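Side-chain contact in cyclic GMP-AMP synthase-like receptor (Tribolium castaneum, PDB 7LT2), which senses double-stranded RNA and joins ATP and GTP into cyclic GMP-AMP in the innate immune response of a beetle: residues N360-L365 and E369-Y374. Residues are numbered along the deposited sequence; the frame is centred on the assembly and turned at random.
Sequences NIAKHL and EEYTKY
Glu370 OE1 has two partners: the backbone N-H of Thr367 and NZ of Lys267, the latter a salt bridge, and the same NZ also donates to the backbone O of Leu365. One ammonium group therefore ties the C-terminal end of 360-365 to the acid projecting from 369-374, and its charge probably favours the ionised carboxylate. Glu370 OE1 itself stays 4.4 Å from Leu365 O, so the lysine mediates between these two acceptors.

The direct contact is largely apolar and is made by two tyrosines one helical turn apart, both with their CB directed toward 360-365. With CG anti to the backbone N (chi1 -169°), Tyr371 reaches across to the backbone of Ala362 and Lys363. The edge of its ring, at CD1, lies 3.7 Å from Ala362 O, while CE1 meets Lys363 CG at 3.6 Å. The lysine chain then runs extended past the phenol, its CE 3.7 Å from Tyr371 OH, and ends at its own segment, where Lys363 NZ donates to Asn360 OD1 at 3.0 Å, tilted 28° from the carbonyl plane. Tyr374 meets the methyl of Ala362 obliquely, its CE2 3.6 Å from Ala362 CB, which also lies 4.0 Å from Tyr371 CE1. The methyl thus touches both rings, whereas only Tyr371 also reaches the backbone.

Helices 361-365 and 368-375 form a short helical hairpin near the C-terminal end of the modelled chain, their segment axes running at 141°. Helix 5-13 packs against both, Leu6 and Ile9 meeting Ile361 and Ala362 while Asp8 and Phe13 touch Tyr374; helix 337-354 packs against 360-365 through Ile350 and Ile354, and Lys267 links the hairpin to helix 258-272.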
loop_
_atom_site.group_PDB
_atom_site.type_symbol
_atom_site.label_atom_id
_atom_site.label_comp_id
_atom_site.label_asym_id
_atom_site.label_seq_id
_atom_site.Cartn_x
_atom_site.Cartn_y
_atom_site.Cartn_z
ATOM N N ASN A 360 14.166 27.193 10.165
ATOM C CA ASN A 360 13.108 27.485 9.208
ATOM C C ASN A 360 12.403 26.237 8.693
ATOM O O ASN A 360 11.372 26.367 8.022
ATOM C CB ASN A 360 13.668 28.269 8.014
ATOM C CG ASN A 360 14.097 29.673 8.388
ATOM O OD1 ASN A 360 13.745 30.177 9.452
ATOM N ND2 ASN A 360 14.853 30.316 7.504
ATOM N N ILE A 361 12.925 25.040 8.977
ATOM C CA ILE A 361 12.322 23.825 8.431
ATOM C C ILE A 361 10.886 23.676 8.916
ATOM O O ILE A 361 9.971 23.412 8.126
ATOM C CB ILE A 361 13.164 22.591 8.795
ATOM C CG1 ILE A 361 14.540 22.661 8.134
ATOM C CG2 ILE A 361 12.436 21.317 8.386
ATOM C CD1 ILE A 361 15.486 21.549 8.587
ATOM N N ALA A 362 10.671 23.832 10.226
ATOM C CA ALA A 362 9.332 23.684 10.787
ATOM C C ALA A 362 8.360 24.695 10.199
ATOM O O ALA A 362 7.160 24.414 10.094
ATOM C CB ALA A 362 9.374 23.824 12.308
ATOM N N LYS A 363 8.854 25.874 9.815
ATOM C CA LYS A 363 7.981 26.878 9.222
ATOM C C LYS A 363 7.436 26.424 7.873
ATOM O O LYS A 363 6.325 26.809 7.492
ATOM C CB LYS A 363 8.733 28.200 9.074
ATOM C CG LYS A 363 9.305 28.734 10.378
ATOM C CD LYS A 363 10.186 29.948 10.126
ATOM C CE LYS A 363 10.835 30.434 11.407
ATOM N NZ LYS A 363 11.727 31.608 11.168
ATOM N N HIS A 364 8.196 25.609 7.139
ATOM C CA HIS A 364 7.738 25.097 5.854
ATOM C C HIS A 364 6.965 23.794 5.980
ATOM O O HIS A 364 6.079 23.527 5.162
ATOM C CB HIS A 364 8.922 24.875 4.909
ATOM C CG HIS A 364 9.623 26.134 4.508
ATOM N ND1 HIS A 364 9.176 26.940 3.483
ATOM C CD2 HIS A 364 10.744 26.721 4.987
ATOM C CE1 HIS A 364 9.986 27.976 3.356
ATOM N NE2 HIS A 364 10.946 27.867 4.256
ATOM N N LEU A 365 7.290 22.971 6.977
ATOM C CA LEU A 365 6.645 21.669 7.102
ATOM C C LEU A 365 5.262 21.767 7.732
ATOM O O LEU A 365 4.363 21.004 7.361
ATOM C CB LEU A 365 7.526 20.725 7.925
ATOM C CG LEU A 365 8.561 19.882 7.174
ATOM C CD1 LEU A 365 9.402 20.725 6.228
ATOM C CD2 LEU A 365 9.446 19.158 8.171
ATOM N N GLU A 369 -1.319 26.720 11.950
ATOM C CA GLU A 369 -1.979 26.215 13.150
ATOM C C GLU A 369 -1.125 25.166 13.853
ATOM O O GLU A 369 -1.034 25.160 15.086
ATOM C CB GLU A 369 -3.352 25.646 12.789
ATOM C CG GLU A 369 -4.361 26.700 12.333
ATOM C CD GLU A 369 -4.077 27.243 10.937
ATOM O OE1 GLU A 369 -3.444 26.525 10.131
ATOM O OE2 GLU A 369 -4.487 28.391 10.650
ATOM N N GLU A 370 -0.495 24.268 13.087
ATOM C CA GLU A 370 0.438 23.316 13.683
ATOM C C GLU A 370 1.647 24.028 14.275
ATOM O O GLU A 370 2.150 23.639 15.336
ATOM C CB GLU A 370 0.894 22.292 12.642
ATOM C CG GLU A 370 -0.115 21.205 12.308
ATOM C CD GLU A 370 0.292 20.418 11.081
ATOM O OE1 GLU A 370 1.044 20.975 10.253
ATOM O OE2 GLU A 370 -0.127 19.247 10.945
ATOM N N TYR A 371 2.135 25.072 13.600
ATOM C CA TYR A 371 3.330 25.759 14.074
ATOM C C TYR A 371 3.096 26.426 15.422
ATOM O O TYR A 371 4.011 26.488 16.252
ATOM C CB TYR A 371 3.789 26.791 13.043
ATOM C CG TYR A 371 5.154 27.363 13.335
ATOM C CD1 TYR A 371 6.303 26.726 12.890
ATOM C CD2 TYR A 371 5.296 28.541 14.058
ATOM C CE1 TYR A 371 7.555 27.245 13.158
ATOM C CE2 TYR A 371 6.544 29.067 14.326
ATOM C CZ TYR A 371 7.669 28.415 13.874
ATOM O OH TYR A 371 8.916 28.935 14.140
ATOM N N THR A 372 1.885 26.933 15.660
ATOM C CA THR A 372 1.572 27.523 16.955
ATOM C C THR A 372 1.635 26.473 18.058
ATOM O O THR A 372 2.228 26.705 19.117
ATOM C CB THR A 372 0.195 28.185 16.907
ATOM O OG1 THR A 372 0.227 29.294 15.997
ATOM C CG2 THR A 372 -0.209 28.675 18.290
ATOM N N LYS A 373 1.037 25.302 17.823
ATOM C CA LYS A 373 1.116 24.227 18.809
ATOM C C LYS A 373 2.548 23.741 18.982
ATOM O O LYS A 373 2.953 23.369 20.089
ATOM C CB LYS A 373 0.211 23.067 18.394
ATOM C CG LYS A 373 -1.233 23.472 18.153
ATOM C CD LYS A 373 -2.128 22.264 17.925
ATOM C CE LYS A 373 -3.568 22.697 17.709
ATOM N NZ LYS A 373 -4.484 21.531 17.622
ATOM N N TYR A 374 3.321 23.731 17.896
ATOM C CA TYR A 374 4.731 23.361 17.960
ATOM C C TYR A 374 5.496 24.263 18.922
ATOM O O TYR A 374 6.204 23.782 19.815
ATOM C CB TYR A 374 5.314 23.421 16.546
ATOM C CG TYR A 374 6.808 23.255 16.412
ATOM C CD1 TYR A 374 7.420 22.025 16.636
ATOM C CD2 TYR A 374 7.603 24.319 16.003
ATOM C CE1 TYR A 374 8.792 21.875 16.492
ATOM C CE2 TYR A 374 8.968 24.179 15.853
ATOM C CZ TYR A 374 9.558 22.956 16.097
ATOM O OH TYR A 374 10.918 22.826 15.946
#